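Local coordinates for signal recognition 54 kDa protein (Pyrococcus furiosus, PDB 3DM5) that belongs to the SRP54 family of signal recognition particle proteins and holds guanosine-5'-diphosphate in its P-loop nucleotide-binding domain, at residues C135-R140 with I187-G192; D166-A171 with K205-V210; L104-Q109 with V216-D221; V131-S136 with I156-N161. All blocks are in the same frame, centred on the assembly; numbering follows the deposited sequence.

Contact 1. Residues C135-R140 with I187-G192. With GDP (guanosine-5'-diphosphate), chain J.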
loop_
_atom_site.group_PDB
_atom_site.type_symbol
_atom_site.label_atom_id
_atom_site.label_comp_id
_atom_site.label_asym_id
_atom_site.label_seq_id
_atom_site.Cartn_x
_atom_site.Cartn_y
_atom_site.Cartn_z
ATOM N N CYS A 135 -27.420 33.961 4.362
ATOM C CA CYS A 135 -26.445 33.746 3.308
ATOM C C CYS A 135 -26.039 35.069 2.654
ATOM O O CYS A 135 -26.755 35.587 1.798
ATOM C CB CYS A 135 -27.011 32.791 2.266
ATOM S SG CYS A 135 -26.038 32.661 0.766
ATOM N N SER A 136 -24.896 35.616 3.062
ATOM C CA SER A 136 -24.420 36.852 2.463
ATOM C C SER A 136 -23.273 36.588 1.493
ATOM O O SER A 136 -22.422 37.444 1.275
ATOM C CB SER A 136 -24.020 37.870 3.540
ATOM O OG SER A 136 -22.930 37.418 4.322
ATOM N N ASP A 137 -23.264 35.386 0.920
ATOM C CA ASP A 137 -22.221 34.953 -0.015
ATOM C C ASP A 137 -22.539 35.452 -1.412
ATOM O O ASP A 137 -23.220 34.775 -2.186
ATOM C CB ASP A 137 -22.093 33.420 -0.021
ATOM C CG ASP A 137 -20.826 32.921 -0.733
ATOM O OD1 ASP A 137 -20.127 33.733 -1.363
ATOM O OD2 ASP A 137 -20.531 31.701 -0.657
ATOM N N THR A 138 -22.036 36.645 -1.716
ATOM C CA THR A 138 -22.260 37.293 -3.001
ATOM C C THR A 138 -21.236 36.812 -4.027
ATOM O O THR A 138 -21.356 37.107 -5.211
ATOM C CB THR A 138 -22.180 38.840 -2.868
ATOM O OG1 THR A 138 -20.919 39.213 -2.303
ATOM C CG2 THR A 138 -23.287 39.360 -1.969
ATOM N N TRP A 139 -20.235 36.070 -3.550
ATOM C CA TRP A 139 -19.125 35.554 -4.369
ATOM C C TRP A 139 -19.486 34.296 -5.193
ATOM O O TRP A 139 -18.910 34.046 -6.251
ATOM C CB TRP A 139 -17.923 35.264 -3.465
ATOM C CG TRP A 139 -16.587 35.404 -4.124
ATOM C CD1 TRP A 139 -15.918 36.569 -4.395
ATOM C CD2 TRP A 139 -15.734 34.338 -4.564
ATOM N NE1 TRP A 139 -14.707 36.288 -4.990
ATOM C CE2 TRP A 139 -14.573 34.929 -5.108
ATOM C CE3 TRP A 139 -15.843 32.940 -4.553
ATOM C CZ2 TRP A 139 -13.528 34.168 -5.645
ATOM C CZ3 TRP A 139 -14.804 32.187 -5.083
ATOM C CH2 TRP A 139 -13.661 32.804 -5.625
ATOM N N ARG A 140 -20.420 33.500 -4.683
ATOM C CA ARG A 140 -21.014 32.396 -5.431
ATOM C C ARG A 140 -22.445 32.205 -4.939
ATOM O O ARG A 140 -22.717 31.315 -4.131
ATOM C CB ARG A 140 -20.203 31.102 -5.288
ATOM C CG ARG A 140 -19.468 30.916 -3.944
ATOM C CD ARG A 140 -19.214 29.427 -3.660
ATOM N NE ARG A 140 -20.398 28.646 -4.019
ATOM C CZ ARG A 140 -20.738 27.474 -3.488
ATOM N NH1 ARG A 140 -19.987 26.907 -2.550
ATOM N NH2 ARG A 140 -21.846 26.874 -3.898
ATOM N N ILE A 187 -26.504 32.012 12.106
ATOM C CA ILE A 187 -25.241 31.693 11.458
ATOM C C ILE A 187 -25.153 32.432 10.143
ATOM O O ILE A 187 -26.032 32.302 9.301
ATOM C CB ILE A 187 -25.099 30.198 11.202
ATOM C CG1 ILE A 187 -25.015 29.472 12.536
ATOM C CG2 ILE A 187 -23.841 29.942 10.391
ATOM C CD1 ILE A 187 -25.719 28.183 12.567
ATOM N N VAL A 188 -24.092 33.218 9.993
ATOM C CA VAL A 188 -23.910 34.086 8.838
ATOM C C VAL A 188 -22.788 33.577 7.944
ATOM O O VAL A 188 -21.635 33.455 8.370
ATOM C CB VAL A 188 -23.575 35.537 9.251
ATOM C CG1 VAL A 188 -23.741 36.454 8.057
ATOM C CG2 VAL A 188 -24.448 35.979 10.429
ATOM N N ASP A 189 -23.159 33.283 6.706
ATOM C CA ASP A 189 -22.306 32.677 5.706
ATOM C C ASP A 189 -21.830 33.784 4.778
ATOM O O ASP A 189 -22.583 34.246 3.924
ATOM C CB ASP A 189 -23.125 31.636 4.911
ATOM C CG ASP A 189 -22.351 31.028 3.745
ATOM O OD1 ASP A 189 -21.148 30.755 3.909
ATOM O OD2 ASP A 189 -22.940 30.820 2.671
ATOM N N THR A 190 -20.590 34.214 4.955
ATOM C CA THR A 190 -20.053 35.322 4.189
ATOM C C THR A 190 -19.501 34.849 2.862
ATOM O O THR A 190 -19.477 33.656 2.581
ATOM C CB THR A 190 -18.954 36.030 4.949
ATOM O OG1 THR A 190 -17.901 35.106 5.240
ATOM C CG2 THR A 190 -19.503 36.564 6.241
ATOM N N ALA A 191 -19.075 35.800 2.041
ATOM C CA ALA A 191 -18.556 35.494 0.723
ATOM C C ALA A 191 -17.161 34.900 0.824
ATOM O O ALA A 191 -16.306 35.411 1.546
ATOM C CB ALA A 191 -18.525 36.753 -0.114
ATOM N N GLY A 192 -16.930 33.815 0.101
ATOM C CA GLY A 192 -15.598 33.252 0.034
ATOM C C GLY A 192 -14.747 34.083 -0.904
ATOM O O GLY A 192 -15.219 35.073 -1.462
HETATM P PB GDP J . -17.498 25.984 -0.366
HETATM O O1B GDP J . -16.263 25.544 0.342
HETATM O O2B GDP J . -17.092 26.751 -1.600
HETATM O O3B GDP J . -18.336 26.833 0.557
HETATM O O3A GDP J . -18.317 24.735 -0.976
HETATM P PA GDP J . -18.839 23.427 -0.203
HETATM O O1A GDP J . -19.821 22.667 -1.043
HETATM O O2A GDP J . -19.442 23.750 1.134
HETATM O "O5'" GDP J . -17.495 22.551 -0.096
HETATM C "C5'" GDP J . -16.930 22.100 -1.320
HETATM C "C4'" GDP J . -16.806 20.574 -1.339
HETATM O "O4'" GDP J . -16.211 20.023 -0.141
HETATM C "C3'" GDP J . -18.165 19.915 -1.501
HETATM O "O3'" GDP J . -17.973 18.891 -2.483
HETATM C "C2'" GDP J . -18.463 19.337 -0.129
HETATM O "O2'" GDP J . -19.187 18.130 -0.192
HETATM C "C1'" GDP J . -17.084 19.008 0.386
HETATM N N9 GDP J . -16.978 18.977 1.853
HETATM C C8 GDP J . -17.233 19.952 2.742
HETATM N N7 GDP J . -16.962 19.527 4.006
HETATM C C5 GDP J . -16.509 18.262 3.918
HETATM C C6 GDP J . -16.038 17.198 4.844
HETATM O O6 GDP J . -15.966 17.373 6.083
HETATM N N1 GDP J . -15.682 16.024 4.307
HETATM C C2 GDP J . -15.721 15.786 2.985
HETATM N N2 GDP J . -15.337 14.575 2.528
HETATM N N3 GDP J . -16.127 16.701 2.085
HETATM C C4 GDP J . -16.525 17.919 2.493
#
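Cys-135 and Asp-189 pair as parallel neighbours, their CA atoms 4.9 Å apart; the touching parts, 135-139 and 188-192, run almost the same way, their end-to-end directions 14° apart, and past the pair both chains leave the sheet as loops. The carbonyl oxygen of Asp-189 is gripped twice by Ser-136: N of Ser-136 reaches O of Asp-189 at 2.8 Å through a bent bond (136° at the hydrogen), and OG of Ser-136, set between its own N and carbonyl carbon (chi1 64°), reaches it at 3.2 Å from above the carbonyl plane, both donors on one face. These are the C-terminal ends of two adjacent parallel strands in a P-loop nucleotide-binding domain, which open into loops beside GDP. Asp-137 OD1 rests on CA of Ala-191 and weakly accepts the backbone N of Trp-139 and of Arg-140. Its OD2 stands 4.2 Å from OD2 of Asp-189, and NZ of Lys-113 forms long, weak ion pairs with both carboxylates. O of Gly-192 sits over one face of the Trp-139 ring, displaced toward the rim, while CB of Trp-139 meets CB of Ala-191 at 3.7 Å. NH1 of Arg-140 makes a weak hydrogen bond of 3.1 Å to O2B of GDP.

Contact 2. Residues D166-A171 with K205-V210. With SO4 (sulfate ion), chain H.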
loop_
_atom_site.group_PDB
_atom_site.type_symbol
_atom_site.label_atom_id
_atom_site.label_comp_id
_atom_site.label_asym_id
_atom_site.label_seq_id
_atom_site.Cartn_x
_atom_site.Cartn_y
_atom_site.Cartn_z
ATOM N N ASP A 166 -24.346 43.868 -2.516
ATOM C CA ASP A 166 -23.582 44.468 -1.431
ATOM C C ASP A 166 -23.470 43.445 -0.303
ATOM O O ASP A 166 -24.480 43.031 0.276
ATOM C CB ASP A 166 -24.254 45.748 -0.946
ATOM C CG ASP A 166 -23.362 46.558 -0.037
ATOM O OD1 ASP A 166 -22.178 46.177 0.141
ATOM O OD2 ASP A 166 -23.846 47.579 0.497
ATOM N N ALA A 167 -22.246 43.019 -0.005
ATOM C CA ALA A 167 -22.042 41.898 0.910
ATOM C C ALA A 167 -22.413 42.258 2.339
ATOM O O ALA A 167 -23.161 41.529 2.994
ATOM C CB ALA A 167 -20.615 41.420 0.844
ATOM N N ILE A 168 -21.883 43.381 2.817
ATOM C CA ILE A 168 -22.210 43.886 4.152
ATOM C C ILE A 168 -23.706 44.272 4.276
ATOM O O ILE A 168 -24.362 43.975 5.276
ATOM C CB ILE A 168 -21.336 45.098 4.505
ATOM C CG1 ILE A 168 -19.945 44.934 3.903
ATOM C CG2 ILE A 168 -21.236 45.257 5.990
ATOM C CD1 ILE A 168 -18.902 44.450 4.886
ATOM N N LYS A 169 -24.253 44.928 3.265
ATOM C CA LYS A 169 -25.673 45.206 3.295
ATOM C C LYS A 169 -26.424 43.908 3.536
ATOM O O LYS A 169 -27.281 43.829 4.422
ATOM C CB LYS A 169 -26.134 45.839 1.986
ATOM C CG LYS A 169 -26.406 47.333 2.054
ATOM C CD LYS A 169 -27.141 47.784 0.784
ATOM C CE LYS A 169 -28.152 46.722 0.317
ATOM N NZ LYS A 169 -28.917 47.108 -0.910
ATOM N N LEU A 170 -26.083 42.891 2.744
ATOM C CA LEU A 170 -26.786 41.610 2.753
ATOM C C LEU A 170 -26.752 40.991 4.139
ATOM O O LEU A 170 -27.767 40.551 4.672
ATOM C CB LEU A 170 -26.127 40.650 1.775
ATOM C CG LEU A 170 -27.022 40.020 0.722
ATOM C CD1 LEU A 170 -26.295 38.860 0.093
ATOM C CD2 LEU A 170 -28.354 39.603 1.310
ATOM N N ALA A 171 -25.564 40.969 4.719
ATOM C CA ALA A 171 -25.378 40.367 6.028
ATOM C C ALA A 171 -26.176 41.082 7.119
ATOM O O ALA A 171 -26.682 40.445 8.042
ATOM C CB ALA A 171 -23.865 40.275 6.385
ATOM N N LYS A 205 -13.083 41.869 8.675
ATOM C CA LYS A 205 -13.000 42.906 9.700
ATOM C C LYS A 205 -14.175 43.866 9.539
ATOM O O LYS A 205 -14.850 44.199 10.515
ATOM C CB LYS A 205 -11.645 43.624 9.686
ATOM C CG LYS A 205 -10.475 42.691 9.941
ATOM C CD LYS A 205 -9.305 43.357 10.649
ATOM C CE LYS A 205 -8.250 43.833 9.662
ATOM N NZ LYS A 205 -6.865 43.782 10.240
ATOM N N GLN A 206 -14.460 44.246 8.295
ATOM C CA GLN A 206 -15.603 45.102 8.002
ATOM C C GLN A 206 -16.949 44.497 8.349
ATOM O O GLN A 206 -17.700 45.123 9.088
ATOM C CB GLN A 206 -15.570 45.571 6.560
ATOM C CG GLN A 206 -14.399 46.494 6.314
ATOM C CD GLN A 206 -14.202 46.840 4.856
ATOM O OE1 GLN A 206 -15.006 46.481 3.998
ATOM N NE2 GLN A 206 -13.118 47.542 4.569
ATOM N N ILE A 207 -17.262 43.301 7.835
ATOM C CA ILE A 207 -18.519 42.614 8.190
ATOM C C ILE A 207 -18.669 42.369 9.691
ATOM O O ILE A 207 -19.763 42.443 10.229
ATOM C CB ILE A 207 -18.676 41.239 7.510
ATOM C CG1 ILE A 207 -18.405 41.331 6.019
ATOM C CG2 ILE A 207 -20.086 40.697 7.704
ATOM C CD1 ILE A 207 -18.564 40.018 5.293
ATOM N N SER A 208 -17.570 42.057 10.363
ATOM C CA SER A 208 -17.600 41.840 11.800
ATOM C C SER A 208 -17.903 43.140 12.574
ATOM O O SER A 208 -18.527 43.116 13.648
ATOM C CB SER A 208 -16.274 41.227 12.275
ATOM O OG SER A 208 -16.196 41.129 13.692
ATOM N N ASN A 209 -17.452 44.270 12.041
ATOM C CA ASN A 209 -17.669 45.535 12.726
ATOM C C ASN A 209 -19.132 45.942 12.598
ATOM O O ASN A 209 -19.772 46.416 13.535
ATOM C CB ASN A 209 -16.749 46.610 12.159
ATOM C CG ASN A 209 -15.295 46.431 12.597
ATOM O OD1 ASN A 209 -14.376 46.941 11.949
ATOM N ND2 ASN A 209 -15.085 45.712 13.700
ATOM N N VAL A 210 -19.667 45.721 11.418
ATOM C CA VAL A 210 -21.057 46.002 11.171
ATOM C C VAL A 210 -22.048 45.104 11.939
ATOM O O VAL A 210 -23.008 45.619 12.501
ATOM C CB VAL A 210 -21.355 45.928 9.677
ATOM C CG1 VAL A 210 -22.845 46.064 9.446
ATOM C CG2 VAL A 210 -20.551 47.007 8.942
HETATM S S SO4 H . -6.911 47.397 11.439
HETATM O O1 SO4 H . -7.954 47.819 12.367
HETATM O O2 SO4 H . -6.154 46.294 12.033
HETATM O O3 SO4 H . -7.537 46.968 10.184
HETATM O O4 SO4 H . -5.994 48.510 11.185
#
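Ile-168 is the side chain on which this helix pair meets, and both of its branches are used. Its CD1 end lies 3.4 Å from CG1 of Ile-207, the two side chains crossing obliquely, and also comes near the backbone N of Ile-207 and, at 3.9 Å, CB of Gln-206. Its CG2 branch, anti to its own backbone N, reaches one turn further along the partner helix and meets CG2 of Val-210 at 3.5 Å. On the inner flank, CB of Ala-171 approaches CG2 of Ile-207 at 4.0 Å; Ile-207 also touches Leu-104 of strand 101-106, and Ala-171 touches Ser-136, where strand 131-135 gives way to a loop. The helices 167-180 and 198-211 thus lie next to each other on one side of the central sheet in an alpha/beta nucleotide-binding fold. Their local axes approach to 9.9 Å and run at 33°, closer to parallel than to perpendicular.

The outer flank is different in kind. Gln-206 contributes little beyond CB, its chain extended past CG, and Val-210 is exposed although it touches Ile-168. Charged groups turn elsewhere: Lys-169 forms a salt bridge with Glu-164, and NZ of Lys-205 donates at 3.2 Å to O2 of a sulfate ion that is probably a component of the crystallisation medium. No hydrogen bond joins the two segments, and only 238 Å² is buried between them. The association therefore rests on nondirectional contacts between aliphatic carbons: the match here depends on shape, Ile-168 against Ile-207 and Val-210 and Ala-171 against Ile-207, and not on any polar link across the segments.

Contact 3. Residues L104-Q109 with V216-D221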
loop_
_atom_site.group_PDB
_atom_site.type_symbol
_atom_site.label_atom_id
_atom_site.label_comp_id
_atom_site.label_asym_id
_atom_site.label_seq_id
_atom_site.Cartn_x
_atom_site.Cartn_y
_atom_site.Cartn_z
ATOM N N LEU A 104 -20.308 34.220 12.842
ATOM C CA LEU A 104 -19.940 34.709 11.525
ATOM C C LEU A 104 -18.932 33.748 10.906
ATOM O O LEU A 104 -17.864 33.511 11.476
ATOM C CB LEU A 104 -19.389 36.145 11.615
ATOM C CG LEU A 104 -18.711 36.746 10.382
ATOM C CD1 LEU A 104 -19.740 37.027 9.302
ATOM C CD2 LEU A 104 -17.972 38.016 10.770
ATOM N N MET A 105 -19.285 33.177 9.752
ATOM C CA MET A 105 -18.456 32.144 9.116
ATOM C C MET A 105 -17.684 32.672 7.914
ATOM O O MET A 105 -18.261 33.251 7.003
ATOM C CB MET A 105 -19.315 30.967 8.680
ATOM C CG MET A 105 -20.369 30.610 9.701
ATOM S SD MET A 105 -19.662 29.799 11.127
ATOM C CE MET A 105 -19.293 28.192 10.401
ATOM N N VAL A 106 -16.371 32.459 7.918
ATOM C CA VAL A 106 -15.507 32.927 6.839
ATOM C C VAL A 106 -14.694 31.749 6.306
ATOM O O VAL A 106 -14.512 30.750 7.005
ATOM C CB VAL A 106 -14.597 34.125 7.313
ATOM C CG1 VAL A 106 -15.458 35.292 7.666
ATOM C CG2 VAL A 106 -13.819 33.752 8.518
ATOM N N GLY A 107 -14.234 31.849 5.062
ATOM C CA GLY A 107 -13.496 30.767 4.429
ATOM C C GLY A 107 -13.374 30.908 2.924
ATOM O O GLY A 107 -14.204 31.534 2.271
ATOM N N ILE A 108 -12.346 30.301 2.356
ATOM C CA ILE A 108 -12.143 30.423 0.919
ATOM C C ILE A 108 -12.925 29.357 0.162
ATOM O O ILE A 108 -13.430 28.412 0.773
ATOM C CB ILE A 108 -10.649 30.399 0.555
ATOM C CG1 ILE A 108 -10.132 28.980 0.391
ATOM C CG2 ILE A 108 -9.838 31.073 1.625
ATOM C CD1 ILE A 108 -8.653 28.929 0.640
ATOM N N GLN A 109 -13.065 29.539 -1.153
ATOM C CA GLN A 109 -13.779 28.574 -1.993
ATOM C C GLN A 109 -13.206 27.166 -1.808
ATOM O O GLN A 109 -11.988 26.974 -1.785
ATOM C CB GLN A 109 -13.740 28.974 -3.478
ATOM N N VAL A 216 -16.335 34.735 15.418
ATOM C CA VAL A 216 -15.992 34.629 14.017
ATOM C C VAL A 216 -15.300 33.287 13.808
ATOM O O VAL A 216 -14.347 32.968 14.507
ATOM C CB VAL A 216 -15.126 35.800 13.563
ATOM C CG1 VAL A 216 -14.655 35.606 12.143
ATOM C CG2 VAL A 216 -15.919 37.078 13.678
ATOM N N ILE A 217 -15.818 32.486 12.880
ATOM C CA ILE A 217 -15.344 31.113 12.703
ATOM C C ILE A 217 -14.790 30.932 11.311
ATOM O O ILE A 217 -15.509 31.070 10.320
ATOM C CB ILE A 217 -16.454 30.081 12.899
ATOM C CG1 ILE A 217 -17.026 30.150 14.306
ATOM C CG2 ILE A 217 -15.919 28.699 12.676
ATOM C CD1 ILE A 217 -18.220 29.234 14.507
ATOM N N LEU A 218 -13.491 30.654 11.251
ATOM C CA LEU A 218 -12.796 30.393 9.998
ATOM C C LEU A 218 -12.842 28.889 9.716
ATOM O O LEU A 218 -12.534 28.064 10.583
ATOM C CB LEU A 218 -11.350 30.877 10.079
ATOM C CG LEU A 218 -10.527 30.470 8.848
ATOM C CD1 LEU A 218 -11.176 31.045 7.577
ATOM C CD2 LEU A 218 -9.056 30.862 8.983
ATOM N N VAL A 219 -13.263 28.548 8.508
ATOM C CA VAL A 219 -13.407 27.163 8.078
ATOM C C VAL A 219 -12.205 26.794 7.214
ATOM O O VAL A 219 -11.995 27.366 6.162
ATOM C CB VAL A 219 -14.722 26.988 7.307
ATOM C CG1 VAL A 219 -14.817 25.595 6.721
ATOM C CG2 VAL A 219 -15.895 27.265 8.233
ATOM N N ILE A 220 -11.379 25.878 7.702
ATOM C CA ILE A 220 -10.165 25.475 6.997
ATOM C C ILE A 220 -10.288 24.051 6.471
ATOM O O ILE A 220 -10.672 23.131 7.202
ATOM C CB ILE A 220 -8.919 25.518 7.912
ATOM C CG1 ILE A 220 -8.780 26.877 8.585
ATOM C CG2 ILE A 220 -7.655 25.216 7.123
ATOM C CD1 ILE A 220 -7.501 27.008 9.368
ATOM N N ASP A 221 -9.942 23.885 5.201
ATOM C CA ASP A 221 -9.882 22.584 4.549
ATOM C C ASP A 221 -8.658 21.831 5.061
ATOM O O ASP A 221 -7.521 22.228 4.830
ATOM C CB ASP A 221 -9.826 22.810 3.040
ATOM C CG ASP A 221 -9.615 21.542 2.249
ATOM O OD1 ASP A 221 -9.140 20.533 2.823
ATOM O OD2 ASP A 221 -9.914 21.577 1.035
HETATM O O HOH W 1 -10.736 28.715 4.166
#
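Leu-104 and Val-216 begin a run of parallel pairs that continues through Met-105 with Ile-217 and Val-106 with Leu-218, joining neighbouring inner strands of the P-loop domain's sheet just before the first strand leads into what fits a Walker A loop at Gly-107. The local strand axes are 4.7 Å apart and inclined by 27°.

Three backbone hydrogen bonds alternate in direction, as parallel pairing requires. N of Ile-217 donates to O of Leu-104 at 2.7 Å, N of Val-106 to O of Ile-217 at 2.9 Å, and N of Val-219 to O of Val-106 at 2.9 Å. CA-H...O contacts support each of these acceptors, among them CA of Met-105 against O of Ile-217.

Apolar contacts divide between the two faces. Leu-104 and Val-216 lie side by side, CD2 to CG2 at 3.7 Å, on the face that also carries Val-106 and Leu-218; Phe-235 of helix 228-237 covers the last three. On the other face, Met-105 runs alongside Ile-217. The Met-105 chain bends at chi2 (-74°), which places SD, 3.7 Å from CB of Ile-217; a second bend at chi3 places CE, which meets CG2 of Val-219. Val-117 and Leu-120 of helix 113-125 pack against Met-105.

Past the last direct bond, a water links the segments: it accepts from N of Ile-108 at 2.9 Å and donates to O of Val-219 at 2.7 Å.

Contact 4. Residues V131-S136 with I156-N161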
loop_
_atom_site.group_PDB
_atom_site.type_symbol
_atom_site.label_atom_id
_atom_site.label_comp_id
_atom_site.label_asym_id
_atom_site.label_seq_id
_atom_site.Cartn_x
_atom_site.Cartn_y
_atom_site.Cartn_z
ATOM N N VAL A 131 -32.831 28.199 14.908
ATOM C CA VAL A 131 -31.686 28.684 14.158
ATOM C C VAL A 131 -32.149 29.359 12.891
ATOM O O VAL A 131 -33.074 28.886 12.228
ATOM C CB VAL A 131 -30.721 27.536 13.782
ATOM C CG1 VAL A 131 -29.549 28.067 12.974
ATOM C CG2 VAL A 131 -30.240 26.833 15.020
ATOM N N GLY A 132 -31.491 30.463 12.561
ATOM C CA GLY A 132 -31.606 31.056 11.249
ATOM C C GLY A 132 -30.229 31.184 10.624
ATOM O O GLY A 132 -29.258 31.503 11.309
ATOM N N VAL A 133 -30.124 30.915 9.332
ATOM C CA VAL A 133 -28.881 31.178 8.644
ATOM C C VAL A 133 -29.121 32.306 7.680
ATOM O O VAL A 133 -30.202 32.441 7.102
ATOM C CB VAL A 133 -28.254 29.916 7.913
ATOM C CG1 VAL A 133 -28.773 28.610 8.503
ATOM C CG2 VAL A 133 -28.483 29.970 6.406
ATOM N N VAL A 134 -28.095 33.122 7.526
ATOM C CA VAL A 134 -28.122 34.266 6.644
ATOM C C VAL A 134 -27.044 34.022 5.628
ATOM O O VAL A 134 -25.877 33.898 5.987
ATOM C CB VAL A 134 -27.754 35.558 7.405
ATOM C CG1 VAL A 134 -27.515 36.732 6.426
ATOM C CG2 VAL A 134 -28.821 35.884 8.414
ATOM N N CYS A 135 -27.420 33.961 4.362
ATOM C CA CYS A 135 -26.445 33.746 3.308
ATOM C C CYS A 135 -26.039 35.069 2.654
ATOM O O CYS A 135 -26.755 35.587 1.798
ATOM C CB CYS A 135 -27.011 32.791 2.266
ATOM S SG CYS A 135 -26.038 32.661 0.766
ATOM N N SER A 136 -24.896 35.616 3.062
ATOM C CA SER A 136 -24.420 36.852 2.463
ATOM C C SER A 136 -23.273 36.588 1.493
ATOM O O SER A 136 -22.422 37.444 1.275
ATOM C CB SER A 136 -24.020 37.870 3.540
ATOM O OG SER A 136 -22.930 37.418 4.322
ATOM N N ILE A 156 -35.158 24.875 9.006
ATOM C CA ILE A 156 -34.255 25.920 9.402
ATOM C C ILE A 156 -34.279 26.996 8.338
ATOM O O ILE A 156 -33.944 26.738 7.182
ATOM C CB ILE A 156 -32.827 25.391 9.577
ATOM C CG1 ILE A 156 -32.800 24.362 10.705
ATOM C CG2 ILE A 156 -31.872 26.531 9.894
ATOM C CD1 ILE A 156 -31.450 23.694 10.907
ATOM N N GLU A 157 -34.686 28.198 8.739
ATOM C CA GLU A 157 -34.740 29.327 7.826
ATOM C C GLU A 157 -33.391 29.710 7.234
ATOM O O GLU A 157 -32.385 29.803 7.932
ATOM C CB GLU A 157 -35.354 30.559 8.502
ATOM C CG GLU A 157 -34.946 31.861 7.832
ATOM C CD GLU A 157 -35.957 32.971 8.024
ATOM O OE1 GLU A 157 -36.668 32.957 9.055
ATOM O OE2 GLU A 157 -36.032 33.851 7.133
ATOM N N VAL A 158 -33.406 29.951 5.931
ATOM C CA VAL A 158 -32.249 30.441 5.210
ATOM C C VAL A 158 -32.613 31.774 4.554
ATOM O O VAL A 158 -33.315 31.786 3.535
ATOM C CB VAL A 158 -31.821 29.444 4.088
ATOM C CG1 VAL A 158 -30.649 29.978 3.284
ATOM C CG2 VAL A 158 -31.486 28.105 4.666
ATOM N N PHE A 159 -32.138 32.887 5.128
ATOM C CA PHE A 159 -32.308 34.216 4.524
ATOM C C PHE A 159 -31.278 34.424 3.439
ATOM O O PHE A 159 -30.102 34.173 3.647
ATOM C CB PHE A 159 -32.153 35.341 5.561
ATOM C CG PHE A 159 -32.187 36.729 4.958
ATOM C CD1 PHE A 159 -33.339 37.495 5.019
ATOM C CD2 PHE A 159 -31.075 37.254 4.299
ATOM C CE1 PHE A 159 -33.386 38.756 4.452
ATOM C CE2 PHE A 159 -31.111 38.526 3.721
ATOM C CZ PHE A 159 -32.274 39.277 3.800
ATOM N N GLY A 160 -31.699 34.903 2.281
ATOM C CA GLY A 160 -30.732 35.190 1.242
ATOM C C GLY A 160 -31.299 36.125 0.208
ATOM O O GLY A 160 -32.386 36.688 0.379
ATOM N N ASN A 161 -30.535 36.307 -0.860
ATOM C CA ASN A 161 -30.993 37.018 -2.043
ATOM C C ASN A 161 -29.946 36.956 -3.130
ATOM O O ASN A 161 -29.174 37.904 -3.295
ATOM C CB ASN A 161 -31.315 38.483 -1.753
ATOM C CG ASN A 161 -31.672 39.246 -3.018
ATOM O OD1 ASN A 161 -31.894 38.645 -4.082
ATOM N ND2 ASN A 161 -31.730 40.572 -2.913
#
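Phe-159 supplies the aromatic ring of this contact, and CG1 of Val-134 approaches it obliquely, 4.2 Å from CD2; the two side chains lie side by side and point the same way. Chi1 of 174° holds CG of Phe-159 anti to its backbone N, and Leu-170 of helix 167-180 packs against the ring residue on the same side of the sheet. The two strands belong to a beta-alpha-beta unit, strand 131-135, helix 142-151 and strand 157-159, in which the second strand returns parallel to the first and forms an outermost strand of the sheet within this chain. Their local axes are 4.6 Å apart and diverge by 24°.

Three backbone bonds fix the register. N of Val-133 donates to O of Glu-157 at 2.9 Å with 179° at the hydrogen, N of Phe-159 to O of Val-133 at 2.8 Å, and N of Cys-135 to O of Phe-159 at 2.8 Å.

The face opposite Phe-159 carries Val-133 and Val-158, also side by side, with CG2 of Val-133 at 3.8 Å from CG1 of Val-158. Leu-151 of the connecting helix touches both valines, so the crossover covers the strands it joins. Where the pairing begins, Ile-156 crosses Val-133 at about a right angle, its CG2 4.0 Å from CG1 of Val-133 and 3.5 Å from O of Val-131.

Overall arrangement
From the N terminus, contact 3 opens first, at 104-109, and closes last, at 216-221; the 106 residues between hold the other three contacts. Contacts 4 and 1 then start from overlapping residues, sharing Cys-135 and Ser-136: contact 4 closes early, at 156-161, and contact 1 later, at 187-192, so the shorter loop lies within the longer. Contact 2 opens at 166-171, after contact 4 has closed, and ends at 205-210, crossing contact 1. Across the sheet, contacts 4, 1 and 3 join strand 157-159 to 131-135, 131-135 to 185-189, and 101-106 to 215-221. Val-188 O with Met-105 N links contacts 1 and 3, and contact 2 pairs the helices alongside.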